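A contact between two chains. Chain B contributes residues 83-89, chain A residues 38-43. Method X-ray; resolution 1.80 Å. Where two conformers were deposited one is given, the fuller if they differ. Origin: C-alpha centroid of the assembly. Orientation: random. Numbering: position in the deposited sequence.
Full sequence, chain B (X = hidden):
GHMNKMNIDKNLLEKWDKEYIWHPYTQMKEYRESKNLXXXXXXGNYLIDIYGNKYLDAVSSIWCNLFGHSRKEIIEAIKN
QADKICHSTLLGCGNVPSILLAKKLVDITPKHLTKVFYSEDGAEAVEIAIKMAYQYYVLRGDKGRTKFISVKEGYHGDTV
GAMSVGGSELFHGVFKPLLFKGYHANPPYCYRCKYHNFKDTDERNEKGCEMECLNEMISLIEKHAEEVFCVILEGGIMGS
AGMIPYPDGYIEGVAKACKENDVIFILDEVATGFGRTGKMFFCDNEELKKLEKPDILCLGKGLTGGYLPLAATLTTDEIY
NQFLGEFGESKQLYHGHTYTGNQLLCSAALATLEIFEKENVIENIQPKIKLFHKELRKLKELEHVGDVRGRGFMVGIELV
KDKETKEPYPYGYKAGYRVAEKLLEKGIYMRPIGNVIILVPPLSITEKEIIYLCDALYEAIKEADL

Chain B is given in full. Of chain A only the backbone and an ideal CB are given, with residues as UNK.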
# COMPACT_ATOMS: atom_id res chain seq x y z
N ASP B 83 2.69 13.38 -19.12
CA ASP B 83 3.14 14.60 -19.80
C ASP B 83 2.79 15.88 -19.02
O ASP B 83 3.42 16.89 -19.29
CB ASP B 83 2.56 14.76 -21.20
CG ASP B 83 3.11 13.73 -22.17
OD1 ASP B 83 4.26 13.27 -21.97
OD2 ASP B 83 2.37 13.41 -23.11
N LYS B 84 1.82 15.83 -18.09
CA LYS B 84 1.48 16.98 -17.26
C LYS B 84 2.23 16.94 -15.92
O LYS B 84 2.94 17.88 -15.59
CB LYS B 84 -0.02 17.00 -16.98
CG LYS B 84 -0.91 17.34 -18.17
CD LYS B 84 -2.34 17.01 -17.79
CE LYS B 84 -3.31 17.84 -18.60
NZ LYS B 84 -4.49 18.31 -17.81
N ILE B 85 1.96 15.90 -15.12
CA ILE B 85 2.63 15.68 -13.85
C ILE B 85 2.20 14.30 -13.32
O ILE B 85 1.03 13.94 -13.35
CB ILE B 85 2.31 16.77 -12.79
CG1 ILE B 85 3.09 16.51 -11.49
CG2 ILE B 85 0.81 16.89 -12.57
CD1 ILE B 85 2.93 17.61 -10.46
N CYS B 86 3.19 13.56 -12.85
CA CYS B 86 2.95 12.17 -12.42
C CYS B 86 2.48 12.17 -10.98
O CYS B 86 1.59 11.39 -10.63
CB CYS B 86 4.24 11.39 -12.54
SG CYS B 86 4.70 11.04 -14.27
N HIS B 87 3.09 13.01 -10.14
CA HIS B 87 2.65 13.01 -8.76
C HIS B 87 2.86 14.37 -8.09
O HIS B 87 4.02 14.85 -7.99
CB HIS B 87 3.45 11.99 -7.95
CG HIS B 87 2.92 11.95 -6.54
ND1 HIS B 87 1.65 11.47 -6.23
CD2 HIS B 87 3.43 12.47 -5.40
CE1 HIS B 87 1.40 11.68 -4.94
NE2 HIS B 87 2.49 12.29 -4.41
N SER B 88 1.81 14.84 -7.42
CA SER B 88 1.95 15.86 -6.37
C SER B 88 0.96 15.53 -5.24
O SER B 88 -0.04 14.86 -5.49
CB SER B 88 1.72 17.27 -6.85
OG SER B 88 0.34 17.40 -7.23
N THR B 89 1.17 16.13 -4.07
CA THR B 89 0.59 15.60 -2.83
C THR B 89 -0.91 15.93 -2.69
O THR B 89 -1.37 17.01 -3.11
CB THR B 89 1.41 16.08 -1.61
OG1 THR B 89 1.05 15.19 -0.56
CG2 THR B 89 1.14 17.51 -1.22
N UNK A 38 -3.98 23.73 -5.80
CA UNK A 38 -4.49 22.63 -6.62
C UNK A 38 -3.56 22.51 -7.82
O UNK A 38 -3.46 23.42 -8.64
CB UNK A 38 -5.94 22.86 -7.05
N UNK A 39 -2.79 21.42 -7.87
CA UNK A 39 -1.72 21.34 -8.84
C UNK A 39 -2.26 20.73 -10.13
O UNK A 39 -3.03 19.78 -10.11
CB UNK A 39 -0.55 20.52 -8.29
N UNK A 40 -1.80 21.29 -11.26
CA UNK A 40 -2.28 20.90 -12.59
C UNK A 40 -1.15 20.32 -13.43
O UNK A 40 -1.38 19.49 -14.30
CB UNK A 40 -2.90 22.10 -13.31
N UNK A 41 0.07 20.81 -13.21
CA UNK A 41 1.17 20.24 -13.96
C UNK A 41 2.43 20.60 -13.19
O UNK A 41 2.37 21.20 -12.12
CB UNK A 41 1.21 20.75 -15.40
N UNK A 42 3.56 20.13 -13.69
CA UNK A 42 4.85 20.39 -13.11
C UNK A 42 5.91 20.61 -14.20
O UNK A 42 5.82 20.07 -15.32
CB UNK A 42 5.25 19.23 -12.19
N UNK A 43 6.93 21.41 -13.86
CA UNK A 43 8.05 21.56 -14.76
C UNK A 43 9.32 21.76 -13.96
O UNK A 43 9.40 22.64 -13.11
CB UNK A 43 7.82 22.73 -15.72

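Position 38 is the first residue of the stretch, in strand conformation, with its CA-to-CB bond directed away from chain B, and no atom of residues 83-89 lies within 5.5 Å of the ideal CB, so the contact sets no demand here and many side chains would serve. Its phi/psi of -117/111° is ordinary for a strand. The deposited residue is Ile38(A), which stays clear of the other stretch.

Position 39 is different. Its CA-to-CB bond points toward chain B, and the ideal CB sits 3.4 Å from OG of Ser88(B) and 5.0 Å from CD1 of Ile85(B). A hydroxyl and an isoleucine methyl thus border the same site, so a medium-sized aliphatic residue would suit it, valine, isoleucine or leucine among them, and threonine is also conceivable. The residue is Ile39(A), with chi1 of -61° (m) and chi2 of -50° (m). Its CG2 packs 3.8 Å from CD1 of Ile85(B), an apolar contact between side chains, while its CB lies 3.4 Å from OG of Ser88(B). The end of the side chain leads away from chain B; the contact is therefore made close to the backbone.

At position 40 the CB points away and has no neighbour from chain B within 5.5 Å. A short side chain would leave the stretch untouched, but a long one could turn back toward the extended Lys84(B), whose ammonium group offers a positive charge. Glutamate would suit that charge, as might a reaching polar residue such as glutamine. The deposited Glu40(A) does turn back: with chi1 of -154° (t) and chi2 of -103°, between wells, it brings OE1 to 3.1 Å from NZ of Lys84(B), forming a salt bridge with a hydrogen bond donated by the lysine.

Position 41 directs its CB sideways, 3.4 Å from the carbonyl O of Lys84(B) and 4.8 Å from CG2 of Ile85(B). The CA atoms of position 41 and Lys84(B) are only 4.6 Å apart, so the backbones run close here, and many side chains would fit if they turn away from that carbonyl. It is Arg41(A), with chi1 of 75° (p), its end leading away from chain B. Its NH1 reaches OE2 of Glu40(A) at 2.8 Å, a salt bridge with a weak hydrogen bond, N-H...acceptor angle 128°, so both carboxylate oxygens of that glutamate meet a cation.

At position 42 the backbone N donates to O of Lys84(B) at 3.0 Å and 154°, which excludes proline from that bond. The steric evidence is also clearest here: an ideal CB would stand a tight 3.3 Å from CD1 of Ile85(B). The phi/psi of -141/151° does not itself require glycine, but the crowding favours it, with alanine a strained alternative. The residue is Gly42(A). A water donates hydrogen bonds to its O at 2.7 Å and to O of Lys84(B) at 2.9 Å, though other acceptors elsewhere compete for its protons.

Position 43 points sideways with nothing of residues 83-89 within 5.5 Å of its CB, so this contact leaves the choice free; Glu43(A) makes no contact with the stretch.

Chain A, residues 38-43: IIERGE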
# COMPACT_ATOMS: atom_id res chain seq x y z
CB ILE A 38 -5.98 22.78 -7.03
CG1 ILE A 38 -6.91 22.91 -5.83
CG2 ILE A 38 -6.38 21.59 -7.93
CD1 ILE A 38 -6.80 21.77 -4.85
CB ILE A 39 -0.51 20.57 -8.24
CG1 ILE A 39 0.05 21.27 -7.00
CG2 ILE A 39 0.54 20.33 -9.31
CD1 ILE A 39 0.34 22.80 -7.23
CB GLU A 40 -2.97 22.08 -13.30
CG GLU A 40 -3.99 21.58 -14.33
CD GLU A 40 -3.47 21.68 -15.74
OE1 GLU A 40 -4.17 21.23 -16.69
OE2 GLU A 40 -2.37 22.24 -15.88
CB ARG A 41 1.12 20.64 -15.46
CG ARG A 41 1.53 22.07 -15.75
CD ARG A 41 1.21 22.61 -17.16
NE ARG A 41 1.19 24.08 -17.11
CZ ARG A 41 0.13 24.90 -17.05
NH1 ARG A 41 -1.11 24.45 -17.09
NH2 ARG A 41 0.34 26.21 -16.98
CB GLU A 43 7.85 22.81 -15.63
CG GLU A 43 8.89 22.89 -16.75
CD GLU A 43 8.86 21.80 -17.82
OE1 GLU A 43 7.73 21.31 -18.17
OE2 GLU A 43 9.97 21.42 -18.33
O HOH W 1 4.89 18.86 -17.54
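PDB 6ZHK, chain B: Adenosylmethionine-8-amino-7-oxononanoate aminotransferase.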